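Local coordinates for DUF3863 domain-containing protein (Parabacteroides distasonis, PDB 3LM3) that is of unknown function but is probably a carbohydrate-active enzyme, a glycoside hydrolase or a deacetylase, at residues 242-250 / 260-268; 361-372 / 383-391. All coordinates share one frame; numbering follows the deposited sequence.

Overall arrangement
Two ways of closing a short loop are met here in series along one chain, neither nested in the other. Contact 1 comes first: residues 242-250 lead into helix 247-253, and nine residues later 260-268 return against them, which joins a loop and helical turn to helix 255-277 beside the parallel sheet. Contact 2 follows after the chain has passed through helices 296-313 and 322-332 and entered an antiparallel sheet, where 361-372 pairs with 383-391, tying neighbouring strands together as a beta hairpin. The centres of contact 1 and contact 2 lie about 24 Å apart; the nearest atoms of contact 1 and contact 2 are about 8 Å apart, without touching.

Contact 1: 242-250 / 260-268; sequences RGVGPIETY and REVMHTEAI
Val262 sets its two methyls among Gly243, Val244, Thr249 and Tyr250, and helix 255-277 thereby meets the loop and helical turn that precede it through side-chain packing, with no hydrogen bond between the segments. Its CG2 lies 3.3 Å from Thr249 OG1 and 3.6 Å from Tyr250 CE2, meeting the tyrosine ring obliquely. CG1 lies against Val244 CB at 4.1 Å, and also near Tyr250 OH, which is bonded to His259. Val244 in turn reaches with CG1 between two helix residues one position apart, 3.8 Å from Thr265 CG2 and equally near Glu266 CG. The third large contributor, Glu261, touches with CG, 3.9 Å from Thr249 CG2, and with OE2 beside the aliphatic CG of Arg242; its OE1 is bonded to Ser348. Thr249 OG1 gives its proton to Gly245 O at 2.7 Å, from above the carbonyl plane, while Arg242 grips Glu248 O side-on with NE and NH2 and pairs through NH1 with Asp352. By contrast Gly243 O is buried here with no partner. This loop and turn, folded back against the next helix, sit beside strand 280-287 of the parallel sheet, whose Val282 lies against Val244 and Glu266, while Trp306 of helix 296-313 packs on Tyr250 and Val262.

Contact 2: 361-372 / 383-391; sequences WFMNKEFRLALL and YVIDFTRYD
Asp386 OD1 takes two bonds from opposite faces of its carboxylate plane, one from Arg368 NE across the strands at 2.9 Å and one from Thr388 OG1 at 2.8 Å. Arg368 completes a side-on salt bridge with NH2 to Asp386 OD2, also 2.8 Å; both nitrogens come from above the carboxylate, whose plane stands 61° from the guanidinium. The extended stem that carries this group runs beside Tyr390 OH, which is itself bonded to Gly186. NH2 has a second acid partner in Asp185, and Trp361 CH2 lies over one guanidinium face, toward its rim, so the arginine is tied on several sides. The same strand pair illustrates a classic beta bulge: Ile385 and Asp386 both face Ala370, whose O takes a sound bond from Ile385 N at 2.9 Å and a weak one from Asp386 N. On the other face of the sheet, Phe367 CD2 meets the edge of the Phe387 ring, and Leu369 CD1 rests on Val384 CG1. The hairpin belongs to an antiparallel sheet: strand 357-363 flanks strand 367-374, backbone bonds join Val384 to Val427 and Phe387 to Ile415, and helix 434-443 packs Leu439 on Phe367 and Ile440 on Phe387.

Contact 1: 242-250 / 260-268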
loop_
_atom_site.group_PDB
_atom_site.type_symbol
_atom_site.label_atom_id
_atom_site.label_comp_id
_atom_site.label_asym_id
_atom_site.label_seq_id
_atom_site.Cartn_x
_atom_site.Cartn_y
_atom_site.Cartn_z
ATOM N N ARG A 242 -6.123 8.679 -5.408
ATOM C CA ARG A 242 -5.328 8.913 -6.600
ATOM C C ARG A 242 -3.806 8.889 -6.355
ATOM O O ARG A 242 -3.270 9.590 -5.477
ATOM C CB ARG A 242 -5.727 10.240 -7.222
ATOM C CG ARG A 242 -4.989 10.525 -8.508
ATOM C CD ARG A 242 -5.738 11.574 -9.339
ATOM N NE ARG A 242 -6.935 10.989 -9.928
ATOM C CZ ARG A 242 -8.204 11.304 -9.649
ATOM N NH1 ARG A 242 -8.532 12.286 -8.825
ATOM N NH2 ARG A 242 -9.193 10.637 -10.233
ATOM N N GLY A 243 -3.122 8.125 -7.212
ATOM C CA GLY A 243 -1.689 8.052 -7.224
ATOM C C GLY A 243 -1.234 7.208 -8.380
ATOM O O GLY A 243 -1.409 7.614 -9.541
ATOM N N VAL A 244 -0.698 6.020 -8.101
ATOM C CA VAL A 244 -0.308 5.089 -9.153
ATOM C C VAL A 244 -1.360 4.053 -9.507
ATOM O O VAL A 244 -1.218 3.363 -10.511
ATOM C CB VAL A 244 1.028 4.376 -8.846
ATOM C CG1 VAL A 244 2.176 5.385 -8.634
ATOM C CG2 VAL A 244 0.863 3.436 -7.644
ATOM N N GLY A 245 -2.422 3.972 -8.726
ATOM C CA GLY A 245 -3.435 2.966 -8.993
ATOM C C GLY A 245 -4.126 3.273 -10.321
ATOM O O GLY A 245 -4.436 4.438 -10.627
ATOM N N PRO A 246 -4.409 2.257 -11.142
ATOM C CA PRO A 246 -4.973 2.497 -12.448
ATOM C C PRO A 246 -6.418 3.022 -12.493
ATOM O O PRO A 246 -6.772 3.719 -13.433
ATOM C CB PRO A 246 -4.893 1.105 -13.115
ATOM C CG PRO A 246 -4.871 0.157 -11.970
ATOM C CD PRO A 246 -4.042 0.836 -10.941
ATOM N N ILE A 247 -7.238 2.700 -11.498
ATOM C CA ILE A 247 -8.662 3.087 -11.516
ATOM C C ILE A 247 -8.823 4.603 -11.630
ATOM O O ILE A 247 -9.600 5.113 -12.456
ATOM C CB ILE A 247 -9.400 2.548 -10.276
ATOM C CG1 ILE A 247 -9.566 1.023 -10.400
ATOM C CG2 ILE A 247 -10.765 3.251 -10.073
ATOM C CD1 ILE A 247 -10.415 0.549 -11.598
ATOM N N GLU A 248 -8.076 5.331 -10.802
ATOM C CA GLU A 248 -8.223 6.783 -10.700
ATOM C C GLU A 248 -7.380 7.554 -11.705
ATOM O O GLU A 248 -7.412 8.797 -11.731
ATOM C CB GLU A 248 -7.886 7.246 -9.280
ATOM C CG GLU A 248 -8.740 6.634 -8.208
ATOM C CD GLU A 248 -8.356 5.244 -7.765
ATOM O OE1 GLU A 248 -7.276 4.754 -8.129
ATOM O OE2 GLU A 248 -9.193 4.640 -7.027
ATOM N N THR A 249 -6.624 6.830 -12.536
ATOM C CA THR A 249 -5.687 7.449 -13.470
ATOM C C THR A 249 -5.924 6.926 -14.888
ATOM O O THR A 249 -6.724 7.487 -15.630
ATOM C CB THR A 249 -4.212 7.268 -13.010
ATOM O OG1 THR A 249 -3.890 5.865 -12.895
ATOM C CG2 THR A 249 -3.985 7.977 -11.681
ATOM N N TYR A 250 -5.260 5.837 -15.275
ATOM C CA TYR A 250 -5.450 5.272 -16.601
ATOM C C TYR A 250 -6.928 5.098 -16.998
ATOM O O TYR A 250 -7.326 5.483 -18.109
ATOM C CB TYR A 250 -4.739 3.917 -16.715
ATOM C CG TYR A 250 -3.238 4.043 -16.684
ATOM C CD1 TYR A 250 -2.547 4.584 -17.753
ATOM C CD2 TYR A 250 -2.497 3.592 -15.599
ATOM C CE1 TYR A 250 -1.170 4.722 -17.708
ATOM C CE2 TYR A 250 -1.087 3.726 -15.562
ATOM C CZ TYR A 250 -0.438 4.279 -16.608
ATOM O OH TYR A 250 0.929 4.429 -16.513
ATOM N N ARG A 260 0.386 10.441 -17.107
ATOM C CA ARG A 260 1.153 11.557 -16.598
ATOM C C ARG A 260 1.047 11.638 -15.068
ATOM O O ARG A 260 2.035 11.933 -14.384
ATOM C CB ARG A 260 0.688 12.872 -17.221
ATOM C CG ARG A 260 1.143 13.061 -18.652
ATOM C CD ARG A 260 0.607 14.372 -19.189
ATOM N NE ARG A 260 1.162 14.751 -20.492
ATOM C CZ ARG A 260 0.711 14.345 -21.669
ATOM N NH1 ARG A 260 -0.346 13.532 -21.772
ATOM N NH2 ARG A 260 1.331 14.790 -22.762
ATOM N N GLU A 261 -0.138 11.380 -14.514
ATOM C CA GLU A 261 -0.302 11.419 -13.056
ATOM C C GLU A 261 0.448 10.261 -12.380
ATOM O O GLU A 261 1.047 10.433 -11.327
ATOM C CB GLU A 261 -1.774 11.424 -12.700
ATOM C CG GLU A 261 -2.075 11.332 -11.217
ATOM C CD GLU A 261 -1.501 12.418 -10.347
ATOM O OE1 GLU A 261 -1.145 13.511 -10.841
ATOM O OE2 GLU A 261 -1.454 12.150 -9.112
ATOM N N VAL A 262 0.430 9.082 -13.008
ATOM C CA VAL A 262 1.182 7.926 -12.480
ATOM C C VAL A 262 2.686 8.214 -12.483
ATOM O O VAL A 262 3.355 7.971 -11.475
ATOM C CB VAL A 262 0.848 6.652 -13.263
ATOM C CG1 VAL A 262 1.681 5.485 -12.774
ATOM C CG2 VAL A 262 -0.643 6.321 -13.083
HETATM N N MSE A 263 3.198 8.783 -13.573
HETATM C CA MSE A 263 4.627 9.145 -13.616
HETATM C C MSE A 263 4.967 10.181 -12.567
HETATM O O MSE A 263 6.006 10.077 -11.899
HETATM C CB MSE A 263 5.031 9.645 -15.002
HETATM C CG MSE A 263 4.897 8.580 -16.112
HETATM SE SE MSE A 263 6.053 7.024 -15.956
HETATM C CE MSE A 263 4.767 5.824 -15.121
ATOM N N HIS A 264 4.112 11.197 -12.413
ATOM C CA HIS A 264 4.325 12.234 -11.415
ATOM C C HIS A 264 4.415 11.632 -10.010
ATOM O O HIS A 264 5.286 11.980 -9.205
ATOM C CB HIS A 264 3.176 13.245 -11.457
ATOM C CG HIS A 264 3.189 14.214 -10.320
ATOM N ND1 HIS A 264 3.958 15.353 -10.344
ATOM C CD2 HIS A 264 2.562 14.194 -9.114
ATOM C CE1 HIS A 264 3.785 16.011 -9.211
ATOM N NE2 HIS A 264 2.967 15.315 -8.436
ATOM N N THR A 265 3.479 10.730 -9.710
ATOM C CA THR A 265 3.447 10.108 -8.398
ATOM C C THR A 265 4.682 9.262 -8.182
ATOM O O THR A 265 5.298 9.317 -7.092
ATOM C CB THR A 265 2.164 9.316 -8.201
ATOM O OG1 THR A 265 1.023 10.191 -8.354
ATOM C CG2 THR A 265 2.119 8.676 -6.830
ATOM N N GLU A 266 5.095 8.515 -9.205
ATOM C CA GLU A 266 6.347 7.762 -9.067
ATOM C C GLU A 266 7.543 8.657 -8.846
ATOM O O GLU A 266 8.461 8.310 -8.100
ATOM C CB GLU A 266 6.594 6.834 -10.245
ATOM C CG GLU A 266 5.572 5.758 -10.346
ATOM C CD GLU A 266 5.950 4.698 -11.334
ATOM O OE1 GLU A 266 6.493 5.036 -12.434
ATOM O OE2 GLU A 266 5.715 3.515 -11.051
ATOM N N ALA A 267 7.551 9.835 -9.483
ATOM C CA ALA A 267 8.690 10.745 -9.368
ATOM C C ALA A 267 8.876 11.289 -7.938
ATOM O O ALA A 267 9.990 11.630 -7.556
ATOM C CB ALA A 267 8.577 11.892 -10.366
ATOM N N ILE A 268 7.810 11.327 -7.141
ATOM C CA ILE A 268 7.942 11.671 -5.730
ATOM C C ILE A 268 8.989 10.778 -5.060
ATOM O O ILE A 268 9.784 11.208 -4.203
ATOM C CB ILE A 268 6.599 11.500 -4.985
ATOM C CG1 ILE A 268 5.525 12.399 -5.589
ATOM C CG2 ILE A 268 6.726 11.728 -3.450
ATOM C CD1 ILE A 268 4.088 12.102 -5.019
#

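Contact 2: 361-372 / 383-391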
loop_
_atom_site.group_PDB
_atom_site.type_symbol
_atom_site.label_atom_id
_atom_site.label_comp_id
_atom_site.label_asym_id
_atom_site.label_seq_id
_atom_site.Cartn_x
_atom_site.Cartn_y
_atom_site.Cartn_z
ATOM N N TRP A 361 6.302 15.773 3.826
ATOM C CA TRP A 361 6.049 14.753 4.857
ATOM C C TRP A 361 7.347 14.383 5.553
ATOM O O TRP A 361 8.405 14.334 4.915
ATOM C CB TRP A 361 5.482 13.472 4.232
ATOM C CG TRP A 361 3.994 13.416 4.140
ATOM C CD1 TRP A 361 3.224 13.572 3.019
ATOM C CD2 TRP A 361 3.085 13.224 5.228
ATOM N NE1 TRP A 361 1.884 13.449 3.341
ATOM C CE2 TRP A 361 1.779 13.231 4.692
ATOM C CE3 TRP A 361 3.241 13.036 6.612
ATOM C CZ2 TRP A 361 0.655 13.082 5.488
ATOM C CZ3 TRP A 361 2.106 12.893 7.397
ATOM C CH2 TRP A 361 0.839 12.903 6.835
ATOM N N PHE A 362 7.244 14.145 6.858
ATOM C CA PHE A 362 8.315 13.674 7.727
ATOM C C PHE A 362 7.756 12.497 8.506
ATOM O O PHE A 362 6.678 12.612 9.103
ATOM C CB PHE A 362 8.736 14.785 8.700
ATOM C CG PHE A 362 9.157 16.053 8.020
ATOM C CD1 PHE A 362 8.207 16.965 7.586
ATOM C CD2 PHE A 362 10.515 16.324 7.776
ATOM C CE1 PHE A 362 8.570 18.136 6.960
ATOM C CE2 PHE A 362 10.886 17.512 7.135
ATOM C CZ PHE A 362 9.910 18.397 6.723
HETATM N N MSE A 363 8.455 11.378 8.502
HETATM C CA MSE A 363 7.986 10.185 9.190
HETATM C C MSE A 363 9.147 9.519 9.913
HETATM O O MSE A 363 10.189 9.224 9.310
HETATM C CB MSE A 363 7.396 9.183 8.187
HETATM C CG MSE A 363 6.186 9.687 7.452
HETATM SE SE MSE A 363 5.938 8.814 5.748
HETATM C CE MSE A 363 4.231 9.633 5.208
ATOM N N ASN A 364 8.967 9.316 11.207
ATOM C CA ASN A 364 9.994 8.652 12.009
ATOM C C ASN A 364 9.304 7.762 13.065
ATOM O O ASN A 364 8.080 7.664 13.099
ATOM C CB ASN A 364 10.944 9.688 12.618
ATOM C CG ASN A 364 10.228 10.646 13.533
ATOM O OD1 ASN A 364 9.716 10.266 14.577
ATOM N ND2 ASN A 364 10.132 11.912 13.097
ATOM N N LYS A 365 10.086 7.094 13.904
ATOM C CA LYS A 365 9.522 6.166 14.885
ATOM C C LYS A 365 8.505 6.831 15.809
ATOM O O LYS A 365 7.572 6.210 16.270
ATOM C CB LYS A 365 10.652 5.554 15.723
ATOM C CG LYS A 365 10.193 4.587 16.795
ATOM C CD LYS A 365 11.349 4.012 17.581
ATOM C CE LYS A 365 11.742 4.897 18.714
ATOM N NZ LYS A 365 12.853 4.323 19.584
ATOM N N GLU A 366 8.735 8.106 16.120
ATOM C CA GLU A 366 7.961 8.778 17.150
ATOM C C GLU A 366 6.798 9.636 16.660
ATOM O O GLU A 366 5.912 9.916 17.447
ATOM C CB GLU A 366 8.875 9.547 18.083
ATOM C CG GLU A 366 9.667 8.603 18.994
ATOM C CD GLU A 366 10.501 9.343 20.034
ATOM O OE1 GLU A 366 11.486 9.997 19.652
ATOM O OE2 GLU A 366 10.139 9.253 21.220
ATOM N N PHE A 367 6.806 10.048 15.392
ATOM C CA PHE A 367 5.679 10.791 14.830
ATOM C C PHE A 367 5.761 10.860 13.309
ATOM O O PHE A 367 6.816 10.613 12.710
ATOM C CB PHE A 367 5.596 12.214 15.394
ATOM C CG PHE A 367 6.774 13.101 15.050
ATOM C CD1 PHE A 367 7.888 13.160 15.877
ATOM C CD2 PHE A 367 6.759 13.901 13.915
ATOM C CE1 PHE A 367 8.964 14.007 15.574
ATOM C CE2 PHE A 367 7.841 14.729 13.595
ATOM C CZ PHE A 367 8.947 14.774 14.435
ATOM N N ARG A 368 4.627 11.216 12.715
ATOM C CA ARG A 368 4.651 11.771 11.367
ATOM C C ARG A 368 4.144 13.195 11.407
ATOM O O ARG A 368 3.355 13.575 12.285
ATOM C CB ARG A 368 3.852 10.908 10.372
ATOM C CG ARG A 368 2.345 10.930 10.576
ATOM C CD ARG A 368 1.568 10.162 9.538
ATOM N NE ARG A 368 0.201 10.648 9.464
ATOM C CZ ARG A 368 -0.745 10.161 8.685
ATOM N NH1 ARG A 368 -0.549 9.053 7.975
ATOM N NH2 ARG A 368 -1.910 10.766 8.618
ATOM N N LEU A 369 4.576 13.956 10.416
ATOM C CA LEU A 369 4.287 15.375 10.306
ATOM C C LEU A 369 4.177 15.748 8.832
ATOM O O LEU A 369 5.063 15.432 8.065
ATOM C CB LEU A 369 5.408 16.199 10.934
ATOM C CG LEU A 369 5.413 17.720 10.762
ATOM C CD1 LEU A 369 4.296 18.371 11.599
ATOM C CD2 LEU A 369 6.779 18.316 11.195
ATOM N N ALA A 370 3.110 16.474 8.487
ATOM C CA ALA A 370 2.947 17.045 7.138
ATOM C C ALA A 370 2.771 18.555 7.200
ATOM O O ALA A 370 1.959 19.064 7.990
ATOM C CB ALA A 370 1.724 16.457 6.454
ATOM N N LEU A 371 3.495 19.248 6.328
ATOM C CA LEU A 371 3.412 20.688 6.180
ATOM C C LEU A 371 2.908 20.969 4.760
ATOM O O LEU A 371 3.356 20.317 3.796
ATOM C CB LEU A 371 4.797 21.315 6.363
ATOM C CG LEU A 371 5.498 21.037 7.688
ATOM C CD1 LEU A 371 6.912 21.665 7.668
ATOM C CD2 LEU A 371 4.680 21.554 8.847
ATOM N N LEU A 372 2.009 21.933 4.626
ATOM C CA LEU A 372 1.411 22.281 3.334
ATOM C C LEU A 372 1.543 23.777 3.134
ATOM O O LEU A 372 1.283 24.572 4.069
ATOM C CB LEU A 372 -0.063 21.911 3.325
ATOM C CG LEU A 372 -0.755 22.013 1.963
ATOM C CD1 LEU A 372 -0.246 20.963 0.970
ATOM C CD2 LEU A 372 -2.249 21.899 2.128
ATOM N N TYR A 383 1.841 25.395 6.707
ATOM C CA TYR A 383 0.988 25.022 7.808
ATOM C C TYR A 383 1.088 23.537 8.094
ATOM O O TYR A 383 1.153 22.718 7.197
ATOM C CB TYR A 383 -0.470 25.353 7.482
ATOM C CG TYR A 383 -0.728 26.832 7.425
ATOM C CD1 TYR A 383 -0.394 27.574 6.300
ATOM C CD2 TYR A 383 -1.265 27.488 8.511
ATOM C CE1 TYR A 383 -0.612 28.954 6.266
ATOM C CE2 TYR A 383 -1.488 28.874 8.490
ATOM C CZ TYR A 383 -1.157 29.588 7.362
ATOM O OH TYR A 383 -1.369 30.968 7.326
ATOM N N VAL A 384 1.022 23.198 9.372
ATOM C CA VAL A 384 0.894 21.821 9.791
ATOM C C VAL A 384 -0.505 21.350 9.445
ATOM O O VAL A 384 -1.498 21.877 9.940
ATOM C CB VAL A 384 1.100 21.666 11.321
ATOM C CG1 VAL A 384 0.921 20.192 11.765
ATOM C CG2 VAL A 384 2.481 22.159 11.760
ATOM N N ILE A 385 -0.587 20.305 8.605
ATOM C CA ILE A 385 -1.861 19.659 8.303
ATOM C C ILE A 385 -1.996 18.266 8.922
ATOM O O ILE A 385 -3.090 17.692 8.931
ATOM C CB ILE A 385 -2.180 19.598 6.782
ATOM C CG1 ILE A 385 -1.223 18.680 6.026
ATOM C CG2 ILE A 385 -2.174 21.019 6.204
ATOM C CD1 ILE A 385 -1.762 18.295 4.617
ATOM N N ASP A 386 -0.894 17.707 9.417
ATOM C CA ASP A 386 -0.926 16.425 10.122
ATOM C C ASP A 386 0.207 16.424 11.129
ATOM O O ASP A 386 1.344 16.750 10.798
ATOM C CB ASP A 386 -0.768 15.239 9.147
ATOM C CG ASP A 386 -1.146 13.913 9.764
ATOM O OD1 ASP A 386 -0.268 13.344 10.473
ATOM O OD2 ASP A 386 -2.288 13.448 9.471
ATOM N N PHE A 387 -0.096 16.044 12.365
ATOM C CA PHE A 387 0.908 15.733 13.362
ATOM C C PHE A 387 0.330 14.603 14.179
ATOM O O PHE A 387 -0.646 14.799 14.922
ATOM C CB PHE A 387 1.245 16.945 14.230
ATOM C CG PHE A 387 2.280 16.650 15.277
ATOM C CD1 PHE A 387 3.571 16.260 14.900
ATOM C CD2 PHE A 387 1.986 16.772 16.617
ATOM C CE1 PHE A 387 4.525 15.965 15.855
ATOM C CE2 PHE A 387 2.956 16.480 17.582
ATOM C CZ PHE A 387 4.218 16.093 17.197
ATOM N N THR A 388 0.873 13.402 13.978
ATOM C CA THR A 388 0.358 12.193 14.580
ATOM C C THR A 388 1.495 11.577 15.384
ATOM O O THR A 388 2.503 11.170 14.825
ATOM C CB THR A 388 -0.124 11.223 13.486
ATOM O OG1 THR A 388 -1.116 11.844 12.670
ATOM C CG2 THR A 388 -0.720 9.937 14.082
ATOM N N ARG A 389 1.342 11.544 16.708
ATOM C CA ARG A 389 2.365 11.010 17.594
ATOM C C ARG A 389 2.237 9.519 17.793
ATOM O O ARG A 389 1.164 8.997 17.948
ATOM C CB ARG A 389 2.267 11.717 18.951
ATOM C CG ARG A 389 2.718 13.143 18.885
ATOM C CD ARG A 389 2.626 13.823 20.224
ATOM N NE ARG A 389 3.613 13.301 21.152
ATOM C CZ ARG A 389 4.036 13.955 22.211
ATOM N NH1 ARG A 389 3.570 15.176 22.484
ATOM N NH2 ARG A 389 4.938 13.395 22.984
ATOM N N TYR A 390 3.373 8.837 17.790
ATOM C CA TYR A 390 3.433 7.407 18.007
ATOM C C TYR A 390 3.944 7.041 19.389
ATOM O O TYR A 390 3.816 5.893 19.793
ATOM C CB TYR A 390 4.344 6.779 16.957
ATOM C CG TYR A 390 3.926 7.046 15.539
ATOM C CD1 TYR A 390 2.620 6.876 15.139
ATOM C CD2 TYR A 390 4.877 7.379 14.565
ATOM C CE1 TYR A 390 2.239 7.092 13.818
ATOM C CE2 TYR A 390 4.515 7.582 13.244
ATOM C CZ TYR A 390 3.190 7.462 12.879
ATOM O OH TYR A 390 2.817 7.636 11.556
ATOM N N ASP A 391 4.542 7.992 20.086
ATOM C CA ASP A 391 5.030 7.723 21.444
ATOM C C ASP A 391 3.881 7.558 22.432
ATOM O O ASP A 391 4.019 6.864 23.452
ATOM C CB ASP A 391 6.067 8.774 21.868
ATOM C CG ASP A 391 5.502 10.178 21.961
ATOM O OD1 ASP A 391 4.561 10.540 21.244
ATOM O OD2 ASP A 391 6.051 10.949 22.765
HETATM O O HOH W 1 8.965 10.588 23.151
#